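Local coordinates for GTPase-activating protein BEM3 (PDB 6FSF) that acts as a GTPase-activating protein for CDC42 and, less efficiently, RHO1, and binds phosphatidylinositol 3-phosphate, this chain being its tandem PX and PH domains, at residues T18-L24 with L38-R44; L76-P80 with I99-Y103; T87-T91 with T158-R162; L145-P150 with T221-T227; L166-L171 with T182-R186. All coordinates share one frame; numbering follows the deposited sequence.

Contact 1: residues T18-L24 with L38-R44; sequences TIQIEVL and LIAIIDR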
# COMPACT_ATOMS: atom_id res chain seq x y z
N THR A 18 -13.27 -11.66 14.51
CA THR A 18 -12.11 -12.50 14.79
C THR A 18 -10.93 -12.22 13.87
O THR A 18 -9.95 -12.98 13.89
CB THR A 18 -12.49 -13.98 14.70
OG1 THR A 18 -12.66 -14.34 13.32
CG2 THR A 18 -13.78 -14.25 15.45
N ILE A 19 -11.00 -11.17 13.05
CA ILE A 19 -9.94 -10.89 12.10
C ILE A 19 -9.41 -9.47 12.32
O ILE A 19 -10.14 -8.58 12.77
CB ILE A 19 -10.40 -11.05 10.63
CG1 ILE A 19 -11.52 -10.06 10.29
CG2 ILE A 19 -10.84 -12.48 10.36
CD1 ILE A 19 -11.84 -9.98 8.80
N GLN A 20 -8.13 -9.29 12.02
CA GLN A 20 -7.53 -7.97 11.91
C GLN A 20 -7.18 -7.72 10.45
O GLN A 20 -6.93 -8.65 9.68
CB GLN A 20 -6.27 -7.85 12.77
CG GLN A 20 -6.43 -8.33 14.20
CD GLN A 20 -5.10 -8.41 14.92
OE1 GLN A 20 -4.74 -9.46 15.46
NE2 GLN A 20 -4.36 -7.31 14.93
N ILE A 21 -7.17 -6.44 10.06
CA ILE A 21 -6.80 -6.05 8.71
C ILE A 21 -5.54 -5.21 8.78
O ILE A 21 -5.25 -4.56 9.78
CB ILE A 21 -7.94 -5.28 8.00
CG1 ILE A 21 -8.12 -3.87 8.58
CG2 ILE A 21 -9.24 -6.06 8.08
CD1 ILE A 21 -7.45 -2.77 7.78
N GLU A 22 -4.78 -5.23 7.69
CA GLU A 22 -3.60 -4.38 7.55
C GLU A 22 -3.46 -4.01 6.08
O GLU A 22 -3.19 -4.88 5.25
CB GLU A 22 -2.34 -5.06 8.06
CG GLU A 22 -1.11 -4.15 8.05
CD GLU A 22 0.14 -4.85 8.52
OE1 GLU A 22 0.07 -6.05 8.87
OE2 GLU A 22 1.21 -4.21 8.54
N VAL A 23 -3.66 -2.74 5.76
CA VAL A 23 -3.41 -2.24 4.42
C VAL A 23 -1.90 -2.20 4.22
O VAL A 23 -1.20 -1.43 4.88
CB VAL A 23 -4.04 -0.85 4.20
CG1 VAL A 23 -3.83 -0.38 2.78
CG2 VAL A 23 -5.52 -0.89 4.54
N LEU A 24 -1.39 -3.05 3.33
CA LEU A 24 0.05 -3.18 3.15
C LEU A 24 0.61 -2.19 2.13
O LEU A 24 1.78 -1.81 2.23
CB LEU A 24 0.40 -4.60 2.72
CG LEU A 24 0.04 -5.74 3.68
CD1 LEU A 24 0.38 -7.09 3.07
CD2 LEU A 24 0.74 -5.57 5.02
N LEU A 38 -3.38 -3.23 -1.74
CA LEU A 38 -3.14 -4.57 -1.22
C LEU A 38 -3.51 -4.61 0.26
O LEU A 38 -3.01 -3.80 1.05
CB LEU A 38 -1.68 -4.97 -1.41
CG LEU A 38 -1.30 -6.39 -1.00
CD1 LEU A 38 -1.98 -7.41 -1.91
CD2 LEU A 38 0.21 -6.58 -1.01
N ILE A 39 -4.36 -5.56 0.64
CA ILE A 39 -4.92 -5.64 1.98
C ILE A 39 -4.70 -7.05 2.51
O ILE A 39 -4.99 -8.03 1.82
CB ILE A 39 -6.41 -5.28 2.00
CG1 ILE A 39 -6.62 -3.85 1.51
CG2 ILE A 39 -6.99 -5.47 3.40
CD1 ILE A 39 -8.06 -3.53 1.21
N ALA A 40 -4.22 -7.15 3.75
CA ALA A 40 -3.98 -8.43 4.39
C ALA A 40 -5.05 -8.70 5.45
O ALA A 40 -5.40 -7.80 6.22
CB ALA A 40 -2.59 -8.47 5.02
N ILE A 41 -5.55 -9.93 5.48
CA ILE A 41 -6.52 -10.38 6.47
C ILE A 41 -5.81 -11.34 7.41
O ILE A 41 -5.16 -12.29 6.97
CB ILE A 41 -7.73 -11.05 5.81
CG1 ILE A 41 -8.52 -10.02 4.99
CG2 ILE A 41 -8.63 -11.68 6.85
CD1 ILE A 41 -9.14 -8.93 5.83
N ILE A 42 -5.92 -11.08 8.71
CA ILE A 42 -5.12 -11.75 9.73
C ILE A 42 -6.05 -12.33 10.79
O ILE A 42 -6.96 -11.64 11.27
CB ILE A 42 -4.10 -10.79 10.36
CG1 ILE A 42 -3.02 -10.42 9.34
CG2 ILE A 42 -3.48 -11.40 11.61
CD1 ILE A 42 -2.57 -8.97 9.42
N ASP A 43 -5.82 -13.59 11.15
CA ASP A 43 -6.56 -14.20 12.25
C ASP A 43 -6.11 -13.61 13.58
O ASP A 43 -4.91 -13.59 13.88
CB ASP A 43 -6.36 -15.72 12.24
CG ASP A 43 -7.05 -16.40 13.42
OD1 ASP A 43 -6.34 -16.91 14.31
OD2 ASP A 43 -8.29 -16.43 13.44
N ARG A 44 -7.07 -13.13 14.36
CA ARG A 44 -6.75 -12.39 15.58
C ARG A 44 -5.98 -13.24 16.58
O ARG A 44 -4.93 -12.83 17.09
CB ARG A 44 -8.04 -11.86 16.22
CG ARG A 44 -7.83 -11.12 17.52
CD ARG A 44 -7.86 -9.61 17.31
NE ARG A 44 -9.14 -9.18 16.75
CZ ARG A 44 -9.43 -7.92 16.43
NH1 ARG A 44 -8.54 -6.96 16.62
NH2 ARG A 44 -10.62 -7.63 15.93

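Contact 2: residues L76-P80 with I99-Y103; sequences LPTLP and ILNQY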
# COMPACT_ATOMS: atom_id res chain seq x y z
N LEU A 76 -20.37 5.29 9.89
CA LEU A 76 -19.37 4.61 9.08
C LEU A 76 -18.17 5.52 8.85
O LEU A 76 -18.32 6.74 8.75
CB LEU A 76 -19.96 4.19 7.72
CG LEU A 76 -21.00 3.06 7.77
CD1 LEU A 76 -21.86 3.06 6.51
CD2 LEU A 76 -20.33 1.71 7.95
N PRO A 77 -16.97 4.95 8.75
CA PRO A 77 -15.77 5.78 8.57
C PRO A 77 -15.73 6.40 7.18
O PRO A 77 -16.52 6.10 6.29
CB PRO A 77 -14.62 4.80 8.78
CG PRO A 77 -15.20 3.47 8.43
CD PRO A 77 -16.64 3.52 8.85
N THR A 78 -14.76 7.30 7.00
CA THR A 78 -14.65 8.11 5.80
C THR A 78 -13.44 7.69 4.98
O THR A 78 -12.34 7.52 5.53
CB THR A 78 -14.56 9.59 6.16
OG1 THR A 78 -15.71 9.96 6.93
CG2 THR A 78 -14.50 10.45 4.91
N LEU A 79 -13.64 7.52 3.67
CA LEU A 79 -12.56 7.14 2.78
C LEU A 79 -11.59 8.30 2.59
O LEU A 79 -11.93 9.45 2.83
CB LEU A 79 -13.13 6.70 1.43
CG LEU A 79 -13.65 5.27 1.31
CD1 LEU A 79 -14.09 4.99 -0.11
CD2 LEU A 79 -12.58 4.29 1.75
N PRO A 80 -10.36 8.00 2.16
CA PRO A 80 -9.43 9.08 1.81
C PRO A 80 -9.95 9.89 0.63
O PRO A 80 -10.64 9.37 -0.25
CB PRO A 80 -8.13 8.35 1.47
CG PRO A 80 -8.54 6.94 1.19
CD PRO A 80 -9.72 6.68 2.08
N ILE A 99 -5.25 6.33 6.34
CA ILE A 99 -6.69 6.52 6.38
C ILE A 99 -7.41 5.23 6.01
O ILE A 99 -8.42 4.86 6.62
CB ILE A 99 -7.10 7.68 5.45
CG1 ILE A 99 -6.36 8.96 5.83
CG2 ILE A 99 -8.61 7.89 5.49
CD1 ILE A 99 -6.71 10.14 4.97
N LEU A 100 -6.89 4.51 5.01
CA LEU A 100 -7.51 3.25 4.61
C LEU A 100 -7.40 2.21 5.72
O LEU A 100 -8.31 1.40 5.92
CB LEU A 100 -6.87 2.74 3.32
CG LEU A 100 -7.32 3.43 2.03
CD1 LEU A 100 -6.39 3.08 0.89
CD2 LEU A 100 -8.76 3.04 1.69
N ASN A 101 -6.28 2.21 6.46
CA ASN A 101 -6.15 1.32 7.60
C ASN A 101 -7.21 1.62 8.65
O ASN A 101 -7.87 0.71 9.17
CB ASN A 101 -4.75 1.44 8.21
CG ASN A 101 -3.86 0.26 7.86
OD1 ASN A 101 -4.31 -0.88 7.84
ND2 ASN A 101 -2.60 0.54 7.58
N GLN A 102 -7.39 2.90 8.99
CA GLN A 102 -8.44 3.29 9.92
C GLN A 102 -9.82 2.92 9.39
O GLN A 102 -10.70 2.51 10.15
CB GLN A 102 -8.37 4.79 10.19
CG GLN A 102 -7.13 5.22 10.94
CD GLN A 102 -6.95 4.46 12.23
OE1 GLN A 102 -6.03 3.65 12.37
NE2 GLN A 102 -7.84 4.70 13.19
N TYR A 103 -10.02 3.08 8.08
CA TYR A 103 -11.32 2.82 7.47
C TYR A 103 -11.72 1.36 7.63
O TYR A 103 -12.81 1.05 8.14
CB TYR A 103 -11.29 3.22 6.00
CG TYR A 103 -12.55 2.90 5.23
CD1 TYR A 103 -13.61 3.79 5.20
CD2 TYR A 103 -12.67 1.72 4.51
CE1 TYR A 103 -14.76 3.51 4.49
CE2 TYR A 103 -13.82 1.43 3.80
CZ TYR A 103 -14.86 2.33 3.79
OH TYR A 103 -16.01 2.05 3.08

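Contact 3: residues T87-T91 with T158-R162; sequences TLSPT and TWRVR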
# COMPACT_ATOMS: atom_id res chain seq x y z
N THR A 87 -2.39 13.50 -7.95
CA THR A 87 -0.98 13.74 -8.24
C THR A 87 -0.15 12.88 -7.29
O THR A 87 -0.27 13.01 -6.07
CB THR A 87 -0.62 15.22 -8.10
OG1 THR A 87 -0.55 15.57 -6.71
CG2 THR A 87 -1.65 16.09 -8.79
N LEU A 88 0.67 12.01 -7.86
CA LEU A 88 1.47 11.07 -7.07
C LEU A 88 2.59 11.79 -6.34
O LEU A 88 3.49 12.37 -6.97
CB LEU A 88 2.04 9.97 -7.96
CG LEU A 88 2.74 8.82 -7.24
CD1 LEU A 88 1.73 8.00 -6.46
CD2 LEU A 88 3.53 7.93 -8.20
N SER A 89 2.56 11.76 -5.01
CA SER A 89 3.61 12.32 -4.17
C SER A 89 3.80 11.40 -2.97
O SER A 89 2.85 10.75 -2.52
CB SER A 89 3.27 13.73 -3.68
OG SER A 89 2.50 13.69 -2.49
N PRO A 90 5.02 11.31 -2.43
CA PRO A 90 5.25 10.41 -1.29
C PRO A 90 4.42 10.73 -0.07
O PRO A 90 3.99 9.81 0.65
CB PRO A 90 6.75 10.58 -1.01
CG PRO A 90 7.33 11.01 -2.32
CD PRO A 90 6.28 11.88 -2.95
N THR A 91 4.16 12.02 0.21
CA THR A 91 3.41 12.37 1.41
C THR A 91 1.94 11.99 1.29
O THR A 91 1.30 11.67 2.30
CB THR A 91 3.57 13.86 1.72
OG1 THR A 91 2.83 14.18 2.90
CG2 THR A 91 3.07 14.71 0.56
N THR A 158 9.07 14.70 -11.45
CA THR A 158 7.91 13.97 -11.00
C THR A 158 8.32 12.63 -10.40
O THR A 158 9.44 12.14 -10.61
CB THR A 158 6.93 13.74 -12.15
OG1 THR A 158 7.61 13.12 -13.25
CG2 THR A 158 6.33 15.06 -12.61
N TRP A 159 7.42 12.04 -9.62
CA TRP A 159 7.62 10.74 -9.01
C TRP A 159 7.03 9.65 -9.89
O TRP A 159 6.06 9.86 -10.62
CB TRP A 159 6.99 10.68 -7.61
CG TRP A 159 7.54 11.69 -6.66
CD1 TRP A 159 7.05 12.94 -6.41
CD2 TRP A 159 8.70 11.54 -5.83
NE1 TRP A 159 7.83 13.58 -5.47
CE2 TRP A 159 8.85 12.74 -5.10
CE3 TRP A 159 9.63 10.51 -5.63
CZ2 TRP A 159 9.89 12.94 -4.19
CZ3 TRP A 159 10.66 10.71 -4.72
CH2 TRP A 159 10.78 11.91 -4.02
N ARG A 160 7.65 8.47 -9.83
CA ARG A 160 7.22 7.31 -10.60
C ARG A 160 7.36 6.05 -9.75
O ARG A 160 8.31 5.93 -8.97
CB ARG A 160 8.03 7.17 -11.90
CG ARG A 160 9.54 7.24 -11.69
CD ARG A 160 10.30 7.07 -12.99
NE ARG A 160 10.03 8.14 -13.95
CZ ARG A 160 10.47 8.14 -15.20
NH1 ARG A 160 10.18 9.15 -16.01
NH2 ARG A 160 11.20 7.13 -15.65
N VAL A 161 6.41 5.13 -9.91
CA VAL A 161 6.41 3.89 -9.14
C VAL A 161 7.47 2.95 -9.70
O VAL A 161 7.53 2.71 -10.91
CB VAL A 161 5.02 3.24 -9.18
CG1 VAL A 161 5.01 1.94 -8.38
CG2 VAL A 161 3.96 4.20 -8.65
N ARG A 162 8.30 2.41 -8.81
CA ARG A 162 9.32 1.44 -9.17
C ARG A 162 9.25 0.26 -8.21
O ARG A 162 8.84 0.41 -7.06
CB ARG A 162 10.73 2.04 -9.15
CG ARG A 162 11.02 2.99 -10.29
CD ARG A 162 11.10 2.25 -11.61
NE ARG A 162 10.13 2.76 -12.58
CZ ARG A 162 10.40 3.70 -13.48
NH1 ARG A 162 11.61 4.24 -13.53
NH2 ARG A 162 9.46 4.10 -14.32

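Contact 4: residues L145-P150 with T221-T227; sequences LLLRRP and TKYYICT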
# COMPACT_ATOMS: atom_id res chain seq x y z
N LEU A 145 8.61 1.18 -4.50
CA LEU A 145 9.32 2.41 -4.20
C LEU A 145 8.81 3.53 -5.10
O LEU A 145 8.20 3.29 -6.14
CB LEU A 145 10.83 2.24 -4.37
CG LEU A 145 11.52 1.16 -3.53
CD1 LEU A 145 12.98 1.02 -3.94
CD2 LEU A 145 11.41 1.48 -2.05
N LEU A 146 9.09 4.76 -4.68
CA LEU A 146 8.79 5.96 -5.46
C LEU A 146 10.10 6.64 -5.82
O LEU A 146 10.93 6.89 -4.94
CB LEU A 146 7.87 6.91 -4.68
CG LEU A 146 6.45 6.41 -4.43
CD1 LEU A 146 5.65 7.41 -3.62
CD2 LEU A 146 5.75 6.11 -5.75
N LEU A 147 10.27 6.94 -7.10
CA LEU A 147 11.55 7.41 -7.64
C LEU A 147 11.40 8.78 -8.28
O LEU A 147 10.44 9.03 -9.02
CB LEU A 147 12.10 6.42 -8.66
CG LEU A 147 13.41 6.80 -9.37
CD1 LEU A 147 14.54 6.94 -8.36
CD2 LEU A 147 13.75 5.77 -10.43
N ARG A 148 12.35 9.67 -7.99
CA ARG A 148 12.43 10.99 -8.60
C ARG A 148 13.85 11.25 -9.07
O ARG A 148 14.82 10.76 -8.47
CB ARG A 148 11.99 12.09 -7.61
CG ARG A 148 12.01 13.50 -8.19
CD ARG A 148 11.68 14.55 -7.14
NE ARG A 148 12.70 14.64 -6.09
CZ ARG A 148 13.70 15.52 -6.09
NH1 ARG A 148 13.83 16.39 -7.09
NH2 ARG A 148 14.57 15.52 -5.09
N ARG A 149 13.97 12.03 -10.14
CA ARG A 149 15.25 12.45 -10.68
C ARG A 149 15.33 13.98 -10.70
O ARG A 149 14.31 14.65 -10.86
CB ARG A 149 15.46 11.91 -12.10
CG ARG A 149 15.38 10.40 -12.19
CD ARG A 149 16.48 9.75 -11.37
NE ARG A 149 17.79 10.26 -11.75
CZ ARG A 149 18.47 9.84 -12.81
NH1 ARG A 149 19.66 10.36 -13.09
NH2 ARG A 149 17.97 8.89 -13.59
N PRO A 150 16.53 14.55 -10.54
CA PRO A 150 16.73 16.01 -10.55
C PRO A 150 16.19 16.69 -11.80
O PRO A 150 16.53 16.27 -12.91
CB PRO A 150 18.25 16.15 -10.48
CG PRO A 150 18.70 14.91 -9.78
CD PRO A 150 17.79 13.83 -10.28
N THR A 221 25.67 10.56 -10.01
CA THR A 221 24.26 10.53 -10.35
C THR A 221 23.46 10.33 -9.07
O THR A 221 23.87 9.56 -8.19
CB THR A 221 23.94 9.42 -11.37
OG1 THR A 221 24.97 9.36 -12.36
CG2 THR A 221 22.61 9.71 -12.06
N LYS A 222 22.32 11.01 -8.97
CA LYS A 222 21.52 11.04 -7.75
C LYS A 222 20.12 10.50 -8.01
O LYS A 222 19.45 10.96 -8.94
CB LYS A 222 21.40 12.47 -7.21
CG LYS A 222 22.67 13.29 -7.29
CD LYS A 222 22.32 14.77 -7.24
CE LYS A 222 23.27 15.54 -6.33
NZ LYS A 222 22.82 16.94 -6.14
N TYR A 223 19.69 9.54 -7.19
CA TYR A 223 18.35 8.99 -7.26
C TYR A 223 17.64 9.23 -5.93
O TYR A 223 18.16 8.85 -4.87
CB TYR A 223 18.35 7.48 -7.56
CG TYR A 223 18.96 7.08 -8.90
CD1 TYR A 223 19.43 8.02 -9.79
CD2 TYR A 223 19.07 5.75 -9.27
CE1 TYR A 223 19.99 7.67 -11.00
CE2 TYR A 223 19.61 5.38 -10.49
CZ TYR A 223 20.08 6.35 -11.34
OH TYR A 223 20.64 6.00 -12.55
N TYR A 224 16.46 9.84 -5.98
CA TYR A 224 15.65 10.08 -4.79
C TYR A 224 14.59 8.99 -4.69
O TYR A 224 13.81 8.79 -5.62
CB TYR A 224 15.01 11.47 -4.85
CG TYR A 224 16.02 12.59 -4.91
CD1 TYR A 224 16.45 13.22 -3.75
CD2 TYR A 224 16.55 13.01 -6.12
CE1 TYR A 224 17.39 14.24 -3.80
CE2 TYR A 224 17.48 14.03 -6.18
CZ TYR A 224 17.89 14.64 -5.02
OH TYR A 224 18.82 15.66 -5.07
N ILE A 225 14.59 8.28 -3.57
CA ILE A 225 13.74 7.10 -3.38
C ILE A 225 12.98 7.24 -2.07
O ILE A 225 13.58 7.56 -1.03
CB ILE A 225 14.57 5.80 -3.39
CG1 ILE A 225 15.31 5.65 -4.73
CG2 ILE A 225 13.68 4.60 -3.12
CD1 ILE A 225 16.46 4.68 -4.68
N CYS A 226 11.67 7.01 -2.12
CA CYS A 226 10.82 7.05 -0.94
C CYS A 226 10.08 5.73 -0.79
O CYS A 226 9.74 5.08 -1.78
CB CYS A 226 9.82 8.21 -1.02
SG CYS A 226 10.56 9.85 -1.10
N THR A 227 9.83 5.34 0.46
CA THR A 227 9.02 4.18 0.77
C THR A 227 7.62 4.62 1.16
O THR A 227 7.35 5.80 1.40
CB THR A 227 9.66 3.35 1.88
OG1 THR A 227 10.04 4.20 2.97
CG2 THR A 227 10.88 2.60 1.37

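Contact 5: residues L166-L171 with T182-R186; sequences LRDDVL and TIKLR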
# COMPACT_ATOMS: atom_id res chain seq x y z
N LEU A 166 17.06 -5.81 -4.28
CA LEU A 166 18.46 -5.77 -3.86
C LEU A 166 19.09 -7.12 -4.19
O LEU A 166 18.71 -8.15 -3.63
CB LEU A 166 18.59 -5.47 -2.37
CG LEU A 166 20.00 -5.15 -1.88
CD1 LEU A 166 20.70 -4.17 -2.82
CD2 LEU A 166 19.99 -4.60 -0.46
N ARG A 167 20.04 -7.11 -5.12
CA ARG A 167 20.74 -8.32 -5.55
C ARG A 167 22.20 -8.22 -5.14
O ARG A 167 22.93 -7.34 -5.62
CB ARG A 167 20.63 -8.51 -7.06
CG ARG A 167 21.38 -9.73 -7.56
CD ARG A 167 21.29 -9.87 -9.08
NE ARG A 167 21.89 -11.13 -9.54
CZ ARG A 167 21.96 -11.51 -10.81
NH1 ARG A 167 22.53 -12.67 -11.13
NH2 ARG A 167 21.46 -10.72 -11.76
N ASP A 168 22.63 -9.12 -4.24
CA ASP A 168 23.96 -9.07 -3.65
C ASP A 168 24.20 -7.70 -3.02
O ASP A 168 23.65 -7.41 -1.95
CB ASP A 168 25.03 -9.40 -4.70
CG ASP A 168 24.85 -10.79 -5.29
OD1 ASP A 168 25.27 -11.78 -4.65
OD2 ASP A 168 24.26 -10.91 -6.39
N ASP A 169 24.99 -6.86 -3.67
CA ASP A 169 25.20 -5.47 -3.29
C ASP A 169 24.87 -4.54 -4.45
O ASP A 169 25.54 -3.53 -4.68
CB ASP A 169 26.64 -5.24 -2.81
CG ASP A 169 26.79 -5.36 -1.31
OD1 ASP A 169 25.92 -5.98 -0.66
OD2 ASP A 169 27.79 -4.84 -0.78
N VAL A 170 23.84 -4.90 -5.21
CA VAL A 170 23.41 -4.14 -6.38
C VAL A 170 21.90 -4.00 -6.33
O VAL A 170 21.19 -4.98 -6.09
CB VAL A 170 23.86 -4.83 -7.69
CG1 VAL A 170 23.17 -4.20 -8.89
CG2 VAL A 170 25.38 -4.75 -7.84
N LEU A 171 21.41 -2.78 -6.53
CA LEU A 171 19.98 -2.50 -6.51
C LEU A 171 19.45 -2.47 -7.94
O LEU A 171 20.07 -1.88 -8.83
CB LEU A 171 19.70 -1.17 -5.82
CG LEU A 171 18.26 -0.65 -5.85
CD1 LEU A 171 17.30 -1.70 -5.30
CD2 LEU A 171 18.13 0.65 -5.08
N THR A 182 19.67 0.39 -12.72
CA THR A 182 20.52 -0.59 -12.06
C THR A 182 21.62 0.16 -11.33
O THR A 182 22.29 1.01 -11.93
CB THR A 182 21.10 -1.60 -13.06
OG1 THR A 182 20.06 -2.09 -13.92
CG2 THR A 182 21.73 -2.79 -12.35
N ILE A 183 21.82 -0.15 -10.05
CA ILE A 183 22.63 0.69 -9.16
C ILE A 183 23.65 -0.15 -8.40
O ILE A 183 23.32 -1.20 -7.85
CB ILE A 183 21.72 1.48 -8.19
CG1 ILE A 183 21.10 2.64 -8.95
CG2 ILE A 183 22.52 2.01 -7.01
CD1 ILE A 183 22.11 3.36 -9.83
N LYS A 184 24.88 0.35 -8.36
CA LYS A 184 25.94 -0.23 -7.54
C LYS A 184 25.97 0.47 -6.19
O LYS A 184 26.07 1.70 -6.13
CB LYS A 184 27.29 -0.09 -8.23
CG LYS A 184 27.65 -1.20 -9.19
CD LYS A 184 28.91 -0.83 -9.96
CE LYS A 184 29.81 -2.03 -10.19
NZ LYS A 184 31.07 -1.60 -10.87
N LEU A 185 25.88 -0.30 -5.10
CA LEU A 185 25.95 0.29 -3.77
C LEU A 185 27.38 0.62 -3.37
O LEU A 185 27.60 1.53 -2.57
CB LEU A 185 25.32 -0.63 -2.74
CG LEU A 185 23.83 -0.44 -2.43
CD1 LEU A 185 22.96 -0.93 -3.57
CD2 LEU A 185 23.46 -1.13 -1.12
N ARG A 186 28.36 -0.12 -3.89
CA ARG A 186 29.75 0.14 -3.52
C ARG A 186 30.25 1.46 -4.09
O ARG A 186 31.15 2.08 -3.51
CB ARG A 186 30.64 -1.02 -3.99
CG ARG A 186 30.24 -2.37 -3.42
CD ARG A 186 31.13 -3.46 -3.97
NE ARG A 186 30.48 -4.77 -3.90
CZ ARG A 186 29.63 -5.23 -4.81
NH1 ARG A 186 29.33 -4.50 -5.87
NH2 ARG A 186 29.09 -6.43 -4.67

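Contact 1: residues T18-L24 with L38-R44
One face of the Arg44 guanidinium rests on Gln20 CG and the backbone of Ile19. Gln20 CG comes within 3.5 Å of Arg44 NH1. The two side chains cross at about a right angle, yet the amide and guanidinium planes are only 10° apart. Arg44 NH2 bonds to Gly17 O. Arg44 CG stands anti to the backbone N (chi1 178°), and bends at chi2 and chi3 fold the chain back over Gln20. With an alanine in place of Gln20, the CG and amide under Arg44 are gone, and its guanidinium is likely to turn more freely. Six backbone hydrogen bonds join the two antiparallel segments; the shortest, from Gln20 N to Ile42 O, is 2.7 Å. Ile19, Ile21, Val23, Ile39 and Ile41 share one mainly aliphatic face, where Ile21 CG2 meets Ile41 CD1 at 3.6 Å; Asp43, at its end, bonds to Ser46. Gln20, Glu22, Ala40 and Ile42 take the other. The hairpin therefore joins a mainly aliphatic face, turned to helix 90-107, to a mixed one.

Contact 2: residues L76-P80 with I99-Y103
Leu79 presses its CD2 methyl onto one face of the Tyr103 ring. The carbon sits 3.4 Å from the ring centroid and only 4° off the ring normal, a well-centred CH-pi contact. Tyr103 CG is anti to the backbone N (chi1 176°), which swings the ring off the helix and across to residues 77-79. Pro77 packs crosswise to the ring near its base. Its CG lies 3.6 Å from Tyr103 CD1 and also touches Tyr103 O. The far end of the ring is tied down as well, since Tyr103 OH bonds to Asp64. Pro80 closes the tight part: its CD touches both Leu100 CD2 and Ile99 CG2, each at 3.8 Å.

The side of Thr78 is looser. This exposed residue turns its side chain away from the helix and adds little beyond its carbonyl, with O 3.7 Å from Ile99 CG2. No hydrogen bond crosses the contact; apolar packing and the CH-pi contact hold it. Pro77 and Pro80 have the spacing of the PxxP loop known from PX domains, and the segment is probably part of that loop. It runs between helix 57-70 and helix 90-107. Leu79 also packs on Val60 and Arg61 of the first helix, Pro80 on Phe85, and Leu100 reaches Val23 and Thr26 of strand 19-29.

Contact 3: residues T87-T91 with T158-R162
Trp159 holds CG opposite its own carbonyl carbon (chi1 -60°), and the indole is turned nearly square to that bond (chi2 93°). This presents one broad face to Pro90. Pro90 CD lies 3.5 Å from the centroid of the five-membered ring and 14° off its normal, a CH-pi contact. Pro90 CG continues over the middle of the indole, reaching Trp159 CE2 at 3.6 Å. The hydrogen bond from Trp159 NE1 to Phe201 O probably helps fix the rotation of the indole.

Leu88 comes in beside this stack. Its backbone O lies 3.6 Å from Trp159 CD1 without a hydrogen bond. Its CD2 methyl meets Val161 CG2 at 3.8 Å, the two side chains crossing at about a right angle. Leu146 lies against both Leu88 and Val161.

Ser89 is the N-cap of helix 90-107 and its OG bonds to Lys92 N. Pro90 follows the cap in the first turn, and its ring lies against the tryptophan. The contact links the two domains of the tandem: an N-capped helix start in the PX domain packs on Trp159 and strand 160-167 of the PH domain.

Contact 4: residues L145-P150 with T221-T227
Leu146 O accepts a hydrogen bond of 2.9 Å from Cys226 N and a CA-H...O contact of 3.2 Å from Ile225 CA. Tyr224 O is met in the same way by Arg148 N and Leu147 CA. Above this backbone, Arg148 holds its tilted guanidinium over one face of the Tyr224 ring, NH2 over the middle. Arg148 CZ is 3.9 Å from the ring centroid, a cation-pi contact, with the planes 35° apart. Phe201 makes a second cation-pi contact with Arg148.

The pairing is that of the first and last strands of the PH domain sheet, 142-148 and 221-226, which are antiparallel neighbours although about seventy residues apart in sequence. Just past it, Arg149 is bent at chi2 and chi3, so that one face of its guanidinium meets Tyr223 CE1, 3.2 Å from Arg149 CZ. Arg149 NE also makes a weak bond to Lys222 O (3.3 Å). Replacing Arg149 by an alanine removes the NE donor; Lys222 O would probably lose this weak bond and a gap open beside the Tyr223 ring. At the other end, Leu145 CD2 meets Thr227 CG2 at 3.6 Å, the side chains lying side by side.

Contact 5: residues L166-L171 with T182-R186
Asp169 meets residues 185 and 186 with both its backbone and its side chain. Its O accepts a hydrogen bond from Leu185 N, 3.3 Å long but fairly straight at 161°. Its CB lies over one face of the Arg186 guanidinium, off centre, 3.3 Å from NH2. The carboxylate gains less: Asp169 OD2 stays 4.1 Å from Arg186 NE and well out of the guanidinium plane, so no N-H points at it. Any attraction there is probably one of general charge. The Arg186 chain is extended from CG to NE, which is how it reaches back to Asp169.

The CB of Leu185 points toward the other segment. Its CD1 methyl touches both Leu166 CD1 and Leu171 CB, 4.0 Å from each. Leu171 carries the regular pairing. Leu171 N bonds to Ile183 O at 2.8 Å, and Ile183 N bonds back to Leu171 O at 2.7 Å. The CB atoms of this pair also touch. Val170 stands on the other side of the sheet, with CG1 close to Ile183 O.

Asp168 and Asp169 form a tight turn from strand 160-167 into strand 170-174, which then makes a hairpin with strand 179-184. Helix 230-240 covers the leucine side, with Leu166 on Ala239, Leu171 on Trp236 and Leu185 on Phe240.

Contacts 1 and 2 belong to the PX part and contacts 4 and 5 to the PH domain; contact 3 joins the two. Contacts 1 and 2 touch through a probable hydrogen bond from Val23 N to Asn101 OD1 (2.9 Å). Contacts 2 and 3 use helix 90-107, with centres about 21 Å apart. Contact 3 adjoins contact 4 closely, centre to centre about 9 Å, and Leu145 N lies 2.7 Å from Arg162 O. Contact 5 reaches contact 4 through Ile183 CD1, 3.3 Å from Tyr223 CE2. The centres of contacts 2 and 5 are about 38 Å apart.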